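Local coordinates for protein RNA polymerase ECF-subfamily sigma factor (Streptomyces venezuelae, PDB 6DXO) that acts as an ECF sigma factor, directing RNA polymerase to specific promoters for aerial mycelium formation, and is held here by its anti-sigma factor, at residues 25-30 and 42-47; 46-51 and 67-72. All coordinates share one frame; numbering follows the deposited sequence.

Interaction 1. Residues 25-30 and 42-47; sequences TVYRYI and DLTSET
Leu43 and Ile30 meet where helix 37-53 crosses helix 12-31, within the helical region 2 domain of this sigma-70 family member. The segment axes approach to 9.2 Å and their N-to-C directions differ by 129°. The contact is buried and largely apolar. Residues 42-45 form a likely polymerase core-binding motif. Two of them, Leu43 and Thr44, touch helix 12-31. The CB of Asp42 points away from that helix, and its carboxylate forms a salt bridge with Arg97.

At Leu43 the touching atoms are CB and the backbone carbonyl. Ile30 CD1 lies 3.8 Å from Leu43 CB and 3.7 Å from Leu43 O. It gets there because CD1 is anti to CA (chi2 179°), which extends the branch toward helix 37-53.

Thr44 sits at the closest backbone approach, with its CA 5.6 Å from that of Tyr27. Its OG1 lies 3.5 Å from Tyr27 CA and also meets the CD1 edge of the Tyr27 ring, near the ring plane. The hydroxyl is hydrogen-bonded to Ala40 O, one turn back on its own helix, so it can face helix 12-31 with its polar need met. The CG2 methyl of Thr44 packs 4.0 Å from Val26 CG1; the two side chains lie alongside each other and run opposite ways. Thr44 and Ser45 also pack on Gln66 of the partner chain, and Tyr27 on its Leu58.

Thr47 lies one turn further along. Its CG2 meets Val26 CG1 tip to tip. Its OG1, beside Ile30 CD1, bonds to Leu43 O at 2.8 Å with a C=O...donor angle of 154°. Thr47 N bonds to the same oxygen, from the opposite face of the carbonyl plane.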
loop_
_atom_site.group_PDB
_atom_site.type_symbol
_atom_site.label_atom_id
_atom_site.label_comp_id
_atom_site.label_asym_id
_atom_site.label_seq_id
_atom_site.Cartn_x
_atom_site.Cartn_y
_atom_site.Cartn_z
ATOM N N THR A 25 0.704 2.609 -6.368
ATOM C CA THR A 25 1.782 2.803 -7.335
ATOM C C THR A 25 2.928 1.826 -7.104
ATOM O O THR A 25 3.466 1.273 -8.071
ATOM C CB THR A 25 2.312 4.263 -7.319
ATOM O OG1 THR A 25 1.224 5.175 -7.563
ATOM C CG2 THR A 25 3.350 4.440 -8.402
ATOM N N VAL A 26 3.322 1.627 -5.842
ATOM C CA VAL A 26 4.376 0.664 -5.510
ATOM C C VAL A 26 3.920 -0.721 -5.947
ATOM O O VAL A 26 4.651 -1.464 -6.608
ATOM C CB VAL A 26 4.739 0.678 -4.006
ATOM C CG1 VAL A 26 5.560 -0.546 -3.605
ATOM C CG2 VAL A 26 5.507 1.969 -3.650
ATOM N N TYR A 27 2.685 -1.048 -5.599
ATOM C CA TYR A 27 2.145 -2.378 -5.929
ATOM C C TYR A 27 2.172 -2.624 -7.427
ATOM O O TYR A 27 2.580 -3.704 -7.886
ATOM C CB TYR A 27 0.732 -2.467 -5.383
ATOM C CG TYR A 27 -0.021 -3.727 -5.726
ATOM C CD1 TYR A 27 0.269 -4.925 -5.095
ATOM C CD2 TYR A 27 -1.051 -3.692 -6.649
ATOM C CE1 TYR A 27 -0.479 -6.109 -5.404
ATOM C CE2 TYR A 27 -1.797 -4.832 -6.951
ATOM C CZ TYR A 27 -1.499 -6.025 -6.333
ATOM O OH TYR A 27 -2.246 -7.135 -6.652
ATOM N N ARG A 28 1.746 -1.635 -8.196
ATOM C CA ARG A 28 1.717 -1.763 -9.653
ATOM C C ARG A 28 3.103 -1.883 -10.261
ATOM O O ARG A 28 3.288 -2.633 -11.205
ATOM C CB ARG A 28 0.926 -0.631 -10.301
ATOM C CG ARG A 28 -0.571 -0.708 -9.980
ATOM C CD ARG A 28 -1.344 0.231 -10.871
ATOM N NE ARG A 28 -1.336 1.597 -10.371
ATOM C CZ ARG A 28 -2.309 2.112 -9.625
ATOM N NH1 ARG A 28 -3.356 1.371 -9.301
ATOM N NH2 ARG A 28 -2.235 3.366 -9.206
ATOM N N TYR A 29 4.084 -1.177 -9.700
ATOM C CA TYR A 29 5.450 -1.353 -10.184
ATOM C C TYR A 29 5.922 -2.803 -9.971
ATOM O O TYR A 29 6.514 -3.441 -10.870
ATOM C CB TYR A 29 6.386 -0.355 -9.495
ATOM C CG TYR A 29 7.848 -0.666 -9.775
ATOM C CD1 TYR A 29 8.439 -0.294 -10.984
ATOM C CD2 TYR A 29 8.616 -1.378 -8.853
ATOM C CE1 TYR A 29 9.793 -0.586 -11.249
ATOM C CE2 TYR A 29 9.960 -1.679 -9.118
ATOM C CZ TYR A 29 10.525 -1.292 -10.316
ATOM O OH TYR A 29 11.846 -1.614 -10.581
ATOM N N ILE A 30 5.628 -3.332 -8.789
ATOM C CA ILE A 30 6.055 -4.669 -8.392
ATOM C C ILE A 30 5.274 -5.771 -9.137
ATOM O O ILE A 30 5.849 -6.787 -9.536
ATOM C CB ILE A 30 5.924 -4.858 -6.853
ATOM C CG1 ILE A 30 6.888 -3.920 -6.103
ATOM C CG2 ILE A 30 6.196 -6.290 -6.429
ATOM C CD1 ILE A 30 6.795 -4.038 -4.575
ATOM N N ASP A 42 3.325 -8.832 -0.587
ATOM C CA ASP A 42 4.356 -8.941 0.445
ATOM C C ASP A 42 5.515 -7.964 0.235
ATOM O O ASP A 42 5.976 -7.321 1.184
ATOM C CB ASP A 42 4.897 -10.372 0.545
ATOM C CG ASP A 42 3.907 -11.332 1.188
ATOM O OD1 ASP A 42 2.892 -10.863 1.751
ATOM O OD2 ASP A 42 4.155 -12.559 1.138
ATOM N N LEU A 43 5.986 -7.854 -1.002
ATOM C CA LEU A 43 7.059 -6.914 -1.300
ATOM C C LEU A 43 6.585 -5.452 -1.211
ATOM O O LEU A 43 7.378 -4.541 -1.001
ATOM C CB LEU A 43 7.709 -7.222 -2.663
ATOM C CG LEU A 43 8.473 -8.549 -2.787
ATOM C CD1 LEU A 43 9.076 -8.681 -4.184
ATOM C CD2 LEU A 43 9.548 -8.685 -1.731
ATOM N N THR A 44 5.285 -5.223 -1.356
ATOM C CA THR A 44 4.773 -3.859 -1.219
ATOM C C THR A 44 4.892 -3.481 0.244
ATOM O O THR A 44 5.392 -2.401 0.593
ATOM C CB THR A 44 3.296 -3.762 -1.706
ATOM O OG1 THR A 44 3.246 -4.045 -3.109
ATOM C CG2 THR A 44 2.750 -2.352 -1.482
ATOM N N SER A 45 4.461 -4.392 1.104
ATOM C CA SER A 45 4.584 -4.210 2.547
ATOM C C SER A 45 6.039 -4.014 2.933
ATOM O O SER A 45 6.377 -3.072 3.641
ATOM C CB SER A 45 4.010 -5.425 3.276
ATOM O OG SER A 45 4.320 -5.384 4.655
ATOM N N GLU A 46 6.911 -4.902 2.461
ATOM C CA GLU A 46 8.342 -4.757 2.763
ATOM C C GLU A 46 8.966 -3.430 2.290
ATOM O O GLU A 46 9.839 -2.873 2.973
ATOM C CB GLU A 46 9.134 -5.940 2.210
ATOM C CG GLU A 46 10.584 -5.973 2.684
ATOM C CD GLU A 46 10.700 -6.106 4.202
ATOM O OE1 GLU A 46 9.813 -6.740 4.818
ATOM O OE2 GLU A 46 11.675 -5.574 4.782
ATOM N N THR A 47 8.527 -2.928 1.139
ATOM C CA THR A 47 9.019 -1.656 0.618
ATOM C C THR A 47 8.724 -0.532 1.603
ATOM O O THR A 47 9.602 0.240 1.970
ATOM C CB THR A 47 8.402 -1.319 -0.752
ATOM O OG1 THR A 47 8.852 -2.268 -1.734
ATOM C CG2 THR A 47 8.780 0.078 -1.193
#

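Interaction 2. Residues 46-51 and 67-72; sequences ETFLRA and AWLVTI
In the region 2 helical bundle, Ala51 of helix 37-53 packs among Trp68, Leu69 and Ile72 of helix 65-79. The segment axes are 9.3 Å apart at closest approach, with N-to-C directions at 119°. Ala51 CB lies 3.8 Å from Trp68 CZ3. Leu69 CD2 and Ile72 CD1 also reach this methyl. Trp68 CH2 comes to 3.4 Å from Ala51 O, and the ring meets this oxygen obliquely. Ile72 CD1 also sits over one face of the indole, offset toward its rim. The ring stacks with Phe58.

Helix 65-79 probably corresponds to the part of region 2 that recognises the promoter -10 element in sigma-70 factors. Here it packs against helix 37-53. Leu69 CD2 lies over one face of the Phe48 ring, toward its rim, while Phe48 CE2 is 3.7 Å from Leu69 CD1. Tyr19 meets the same ring edge-to-face. At Thr47, chi1 of -66° sets OG1 beside the backbone N. CG2 is then anti to that N, and this methyl meets helix 65-79, 3.5 Å from Leu69 O. It also touches Ile72 CG2 at 3.8 Å. That Ile72 methyl reaches on to Arg50 CB, at 4.1 Å.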
loop_
_atom_site.group_PDB
_atom_site.type_symbol
_atom_site.label_atom_id
_atom_site.label_comp_id
_atom_site.label_asym_id
_atom_site.label_seq_id
_atom_site.Cartn_x
_atom_site.Cartn_y
_atom_site.Cartn_z
ATOM N N GLU A 46 6.911 -4.902 2.461
ATOM C CA GLU A 46 8.342 -4.757 2.763
ATOM C C GLU A 46 8.966 -3.430 2.290
ATOM O O GLU A 46 9.839 -2.873 2.973
ATOM C CB GLU A 46 9.134 -5.940 2.210
ATOM C CG GLU A 46 10.584 -5.973 2.684
ATOM C CD GLU A 46 10.700 -6.106 4.202
ATOM O OE1 GLU A 46 9.813 -6.740 4.818
ATOM O OE2 GLU A 46 11.675 -5.574 4.782
ATOM N N THR A 47 8.527 -2.928 1.139
ATOM C CA THR A 47 9.019 -1.656 0.618
ATOM C C THR A 47 8.724 -0.532 1.603
ATOM O O THR A 47 9.602 0.240 1.970
ATOM C CB THR A 47 8.402 -1.319 -0.752
ATOM O OG1 THR A 47 8.852 -2.268 -1.734
ATOM C CG2 THR A 47 8.780 0.078 -1.193
ATOM N N PHE A 48 7.473 -0.443 2.036
ATOM C CA PHE A 48 7.129 0.586 3.010
ATOM C C PHE A 48 7.832 0.409 4.358
ATOM O O PHE A 48 8.241 1.399 4.996
ATOM C CB PHE A 48 5.610 0.676 3.182
ATOM C CG PHE A 48 4.933 1.380 2.057
ATOM C CD1 PHE A 48 4.467 0.669 0.944
ATOM C CD2 PHE A 48 4.777 2.756 2.084
ATOM C CE1 PHE A 48 3.851 1.338 -0.111
ATOM C CE2 PHE A 48 4.150 3.428 1.041
ATOM C CZ PHE A 48 3.685 2.722 -0.066
ATOM N N LEU A 49 7.959 -0.837 4.804
ATOM C CA LEU A 49 8.623 -1.099 6.079
ATOM C C LEU A 49 10.089 -0.658 6.059
ATOM O O LEU A 49 10.616 -0.155 7.061
ATOM C CB LEU A 49 8.492 -2.573 6.478
ATOM C CG LEU A 49 7.131 -2.985 7.048
ATOM C CD1 LEU A 49 7.057 -4.490 7.235
ATOM C CD2 LEU A 49 6.881 -2.272 8.369
ATOM N N ARG A 50 10.742 -0.831 4.913
ATOM C CA ARG A 50 12.131 -0.419 4.774
ATOM C C ARG A 50 12.256 1.105 4.793
ATOM O O ARG A 50 13.147 1.652 5.442
ATOM C CB ARG A 50 12.743 -0.998 3.493
ATOM C CG ARG A 50 14.211 -0.710 3.312
ATOM C CD ARG A 50 15.062 -1.743 4.023
ATOM N NE ARG A 50 15.055 -3.027 3.326
ATOM C CZ ARG A 50 15.984 -3.407 2.453
ATOM N NH1 ARG A 50 16.996 -2.600 2.171
ATOM N NH2 ARG A 50 15.902 -4.591 1.864
ATOM N N ALA A 51 11.347 1.783 4.100
ATOM C CA ALA A 51 11.348 3.239 4.047
ATOM C C ALA A 51 11.176 3.786 5.456
ATOM O O ALA A 51 11.818 4.763 5.852
ATOM C CB ALA A 51 10.234 3.738 3.154
ATOM N N ALA A 67 9.803 8.387 -5.605
ATOM C CA ALA A 67 10.953 7.827 -6.304
ATOM C C ALA A 67 11.771 6.914 -5.396
ATOM O O ALA A 67 12.280 5.895 -5.825
ATOM C CB ALA A 67 11.831 8.946 -6.885
ATOM N N TRP A 68 11.871 7.274 -4.120
ATOM C CA TRP A 68 12.613 6.468 -3.162
ATOM C C TRP A 68 11.931 5.122 -2.958
ATOM O O TRP A 68 12.575 4.081 -2.941
ATOM C CB TRP A 68 12.695 7.226 -1.827
ATOM C CG TRP A 68 13.597 6.622 -0.819
ATOM C CD1 TRP A 68 14.792 6.013 -1.039
ATOM C CD2 TRP A 68 13.387 6.599 0.597
ATOM N NE1 TRP A 68 15.337 5.589 0.149
ATOM C CE2 TRP A 68 14.497 5.943 1.174
ATOM C CE3 TRP A 68 12.355 7.049 1.430
ATOM C CZ2 TRP A 68 14.614 5.734 2.556
ATOM C CZ3 TRP A 68 12.464 6.837 2.800
ATOM C CH2 TRP A 68 13.591 6.196 3.352
ATOM N N LEU A 69 10.611 5.159 -2.807
ATOM C CA LEU A 69 9.846 3.925 -2.664
ATOM C C LEU A 69 10.107 3.013 -3.872
ATOM O O LEU A 69 10.359 1.835 -3.724
ATOM C CB LEU A 69 8.354 4.242 -2.554
ATOM C CG LEU A 69 7.888 4.828 -1.210
ATOM C CD1 LEU A 69 6.424 5.257 -1.271
ATOM C CD2 LEU A 69 8.102 3.838 -0.061
ATOM N N VAL A 70 10.044 3.581 -5.064
ATOM C CA VAL A 70 10.234 2.802 -6.280
ATOM C C VAL A 70 11.624 2.168 -6.333
ATOM O O VAL A 70 11.789 0.995 -6.706
ATOM C CB VAL A 70 9.935 3.648 -7.530
ATOM C CG1 VAL A 70 10.395 2.924 -8.776
ATOM C CG2 VAL A 70 8.426 3.956 -7.605
ATOM N N THR A 71 12.627 2.930 -5.919
ATOM C CA THR A 71 13.982 2.412 -5.927
ATOM C C THR A 71 14.178 1.331 -4.871
ATOM O O THR A 71 14.889 0.370 -5.103
ATOM C CB THR A 71 15.036 3.553 -5.820
ATOM O OG1 THR A 71 14.812 4.318 -4.628
ATOM C CG2 THR A 71 14.906 4.485 -7.000
ATOM N N ILE A 72 13.508 1.466 -3.723
ATOM C CA ILE A 72 13.516 0.411 -2.715
ATOM C C ILE A 72 12.859 -0.873 -3.204
ATOM O O ILE A 72 13.373 -1.963 -2.972
ATOM C CB ILE A 72 12.833 0.872 -1.400
ATOM C CG1 ILE A 72 13.723 1.877 -0.666
ATOM C CG2 ILE A 72 12.509 -0.327 -0.500
ATOM C CD1 ILE A 72 12.980 2.663 0.401
#

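Overall arrangement
Interactions 1 and 2 use overlapping parts of helix 37-53, and their centres are about 8 Å apart. They share Glu46 and Thr47. Thr47 faces both neighbouring helices, 12-31 in interaction 1 and 65-79 in interaction 2. The two contacts also touch directly: Val26 CG2 lies 3.8 Å from Leu69 CB and 4.0 Å from Phe48 CE1. Helices 12-31, 37-53 and 65-79 thus pack together in region 2, largely through apolar side chains. The likely core-binding residues belong to interaction 1, and none of them to interaction 2. The partner chain also reaches interaction 2, where its Leu70 packs on Phe48.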